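Local structure of dihydroorotate dehydrogenase (Schistosoma mansoni, 6UY4) at residues A[167-172]-A[196-201]. The protein probably catalyses the oxidation of (S)-dihydroorotate to orotate with a quinone as electron acceptor, using FMN, in de novo pyrimidine synthesis. Numbering follows the deposited sequence.
Sequences GVNLGC and YLVINV. With FMN (flavin mononucleotide), chain G.
Val-168 lies beside Leu-197, and Asn-169 beside Val-198, in neighbouring parallel strands of the TIM barrel, the two ends of a beta-alpha-beta unit crossing through helix 179-190. Three backbone bonds join them. Val-168 N donates to Tyr-196 O (3.0 Å), Val-198 N to Val-168 O (2.9 Å) and Leu-170 N to Val-198 O (2.8 Å).

The apolar contacts with Leu-197 lie on the helix side of the sheet. Leu-197 CD2 meets Val-168 CB, while Leu-197 CB faces Leu-170 CD1. Leu-170 also packs on Val-187 and Phe-190 of the helix.

On the other side, Tyr-196 lays its ring over the bare backbone of Gly-167. Gly-167 CA sits 3.5 Å from the centroid of the Tyr-196 ring, a CH-pi contact over the face. Tyr-196 OH bonds to Glu-111.

The polar contact lies at the C-terminal ends of the strands, beside FMN. Asn-169 ND2 donates to Asn-200 OD1 (2.8 Å), with the two amide planes 75° apart. Asn-169 OD1 is hydrogen-bonded to Thr-114 OG1, and Asn-169 ND2 also to Glu-111 OE2. The bond from Asn-169 probably helps to orient Asn-200, whose ND2 donates almost straight to FMN O2 (2.7 Å, 167° at the hydrogen).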
loop_
_atom_site.group_PDB
_atom_site.type_symbol
_atom_site.label_atom_id
_atom_site.label_comp_id
_atom_site.label_asym_id
_atom_site.label_seq_id
_atom_site.Cartn_x
_atom_site.Cartn_y
_atom_site.Cartn_z
ATOM N N GLY A 167 4.018 -1.568 9.421
ATOM C CA GLY A 167 4.141 -0.154 9.133
ATOM C C GLY A 167 2.797 0.536 9.197
ATOM O O GLY A 167 1.756 -0.122 9.103
ATOM N N VAL A 168 2.794 1.856 9.362
ATOM C CA VAL A 168 1.567 2.636 9.440
ATOM C C VAL A 168 1.598 3.699 8.353
ATOM O O VAL A 168 2.572 4.453 8.241
ATOM C CB VAL A 168 1.384 3.279 10.828
ATOM C CG1 VAL A 168 0.116 4.115 10.858
ATOM C CG2 VAL A 168 1.338 2.206 11.903
ATOM N N ASN A 169 0.536 3.753 7.553
ATOM C CA ASN A 169 0.396 4.732 6.484
ATOM C C ASN A 169 -0.479 5.875 6.983
ATOM O O ASN A 169 -1.663 5.674 7.273
ATOM C CB ASN A 169 -0.208 4.092 5.236
ATOM C CG ASN A 169 -0.213 5.026 4.046
ATOM O OD1 ASN A 169 -1.023 5.951 3.972
ATOM N ND2 ASN A 169 0.688 4.786 3.102
ATOM N N LEU A 170 0.100 7.069 7.071
ATOM C CA LEU A 170 -0.579 8.216 7.658
ATOM C C LEU A 170 -1.269 9.049 6.585
ATOM O O LEU A 170 -0.762 9.194 5.470
ATOM C CB LEU A 170 0.417 9.079 8.431
ATOM C CG LEU A 170 1.288 8.303 9.419
ATOM C CD1 LEU A 170 2.413 9.174 9.942
ATOM C CD2 LEU A 170 0.445 7.769 10.563
ATOM N N GLY A 171 -2.434 9.598 6.936
ATOM C CA GLY A 171 -3.188 10.442 6.034
ATOM C C GLY A 171 -3.817 11.604 6.777
ATOM O O GLY A 171 -3.660 11.747 7.989
ATOM N N CYS A 172 -4.534 12.433 6.022
ATOM C CA CYS A 172 -5.210 13.600 6.564
ATOM C C CYS A 172 -6.713 13.481 6.351
ATOM O O CYS A 172 -7.184 12.765 5.462
ATOM C CB CYS A 172 -4.693 14.894 5.921
ATOM S SG CYS A 172 -5.053 15.045 4.159
ATOM N N TYR A 196 7.797 1.312 10.746
ATOM C CA TYR A 196 8.056 2.384 9.797
ATOM C C TYR A 196 6.760 3.137 9.542
ATOM O O TYR A 196 5.663 2.621 9.762
ATOM C CB TYR A 196 8.651 1.856 8.482
ATOM C CG TYR A 196 7.726 0.977 7.666
ATOM C CD1 TYR A 196 6.903 1.520 6.686
ATOM C CD2 TYR A 196 7.691 -0.397 7.859
ATOM C CE1 TYR A 196 6.064 0.722 5.933
ATOM C CE2 TYR A 196 6.854 -1.205 7.107
ATOM C CZ TYR A 196 6.043 -0.638 6.146
ATOM O OH TYR A 196 5.207 -1.432 5.396
ATOM N N LEU A 197 6.905 4.375 9.076
ATOM C CA LEU A 197 5.781 5.244 8.769
ATOM C C LEU A 197 5.827 5.633 7.297
ATOM O O LEU A 197 6.905 5.768 6.710
ATOM C CB LEU A 197 5.797 6.501 9.646
ATOM C CG LEU A 197 5.815 6.273 11.160
ATOM C CD1 LEU A 197 6.110 7.571 11.895
ATOM C CD2 LEU A 197 4.499 5.675 11.637
ATOM N N VAL A 198 4.647 5.806 6.705
ATOM C CA VAL A 198 4.514 6.137 5.291
ATOM C C VAL A 198 3.610 7.354 5.156
ATOM O O VAL A 198 2.632 7.501 5.899
ATOM C CB VAL A 198 3.950 4.954 4.474
ATOM C CG1 VAL A 198 3.972 5.272 2.986
ATOM C CG2 VAL A 198 4.734 3.688 4.757
ATOM N N ILE A 199 3.942 8.228 4.209
ATOM C CA ILE A 199 3.127 9.390 3.876
ATOM C C ILE A 199 2.872 9.373 2.376
ATOM O O ILE A 199 3.814 9.265 1.583
ATOM C CB ILE A 199 3.808 10.706 4.297
ATOM C CG1 ILE A 199 4.022 10.726 5.810
ATOM C CG2 ILE A 199 2.978 11.902 3.854
ATOM C CD1 ILE A 199 4.685 11.979 6.312
ATOM N N ASN A 200 1.603 9.475 1.990
ATOM C CA ASN A 200 1.225 9.434 0.584
ATOM C C ASN A 200 1.369 10.817 -0.040
ATOM O O ASN A 200 0.779 11.789 0.446
ATOM C CB ASN A 200 -0.208 8.933 0.431
ATOM C CG ASN A 200 -0.330 7.440 0.642
ATOM O OD1 ASN A 200 0.586 6.795 1.154
ATOM N ND2 ASN A 200 -1.466 6.878 0.245
ATOM N N VAL A 201 2.155 10.906 -1.114
ATOM C CA VAL A 201 2.187 12.121 -1.917
ATOM C C VAL A 201 0.867 12.255 -2.663
ATOM O O VAL A 201 0.344 11.278 -3.218
ATOM C CB VAL A 201 3.376 12.097 -2.893
ATOM C CG1 VAL A 201 3.325 13.296 -3.831
ATOM C CG2 VAL A 201 4.684 12.077 -2.135
HETATM N N1 FMN G . -2.841 2.832 -0.706
HETATM C C2 FMN G . -2.560 3.658 0.365
HETATM O O2 FMN G . -1.450 4.176 0.467
HETATM N N3 FMN G . -3.522 3.902 1.324
HETATM C C4 FMN G . -4.770 3.323 1.217
HETATM O O4 FMN G . -5.627 3.542 2.072
HETATM C C4A FMN G . -5.057 2.492 0.140
HETATM N N5 FMN G . -6.303 1.912 0.028
HETATM C C5A FMN G . -6.585 1.084 -1.039
HETATM C C6 FMN G . -7.844 0.501 -1.145
HETATM C C7 FMN G . -8.138 -0.331 -2.217
HETATM C C7M FMN G . -9.498 -0.957 -2.327
HETATM C C8 FMN G . -7.171 -0.582 -3.186
HETATM C C8M FMN G . -7.486 -1.481 -4.345
HETATM C C9 FMN G . -5.913 0.003 -3.079
HETATM C C9A FMN G . -5.615 0.837 -2.006
HETATM N N10 FMN G . -4.365 1.420 -1.890
HETATM C C10 FMN G . -4.087 2.248 -0.822
HETATM C "C1'" FMN G . -3.303 1.175 -2.920
HETATM C "C2'" FMN G . -2.500 -0.073 -2.574
HETATM O "O2'" FMN G . -1.984 0.036 -1.267
HETATM C "C3'" FMN G . -1.341 -0.259 -3.544
HETATM O "O3'" FMN G . -0.589 0.932 -3.615
HETATM C "C4'" FMN G . -1.812 -0.642 -4.944
HETATM O "O4'" FMN G . -3.086 -1.246 -4.897
HETATM C "C5'" FMN G . -0.813 -1.619 -5.540
HETATM O "O5'" FMN G . -1.323 -2.202 -6.713
HETATM P P FMN G . -1.613 -3.783 -6.722
HETATM O O1P FMN G . -2.078 -4.166 -8.105
HETATM O O2P FMN G . -0.367 -4.549 -6.345
HETATM O O3P FMN G . -2.712 -4.075 -5.733
#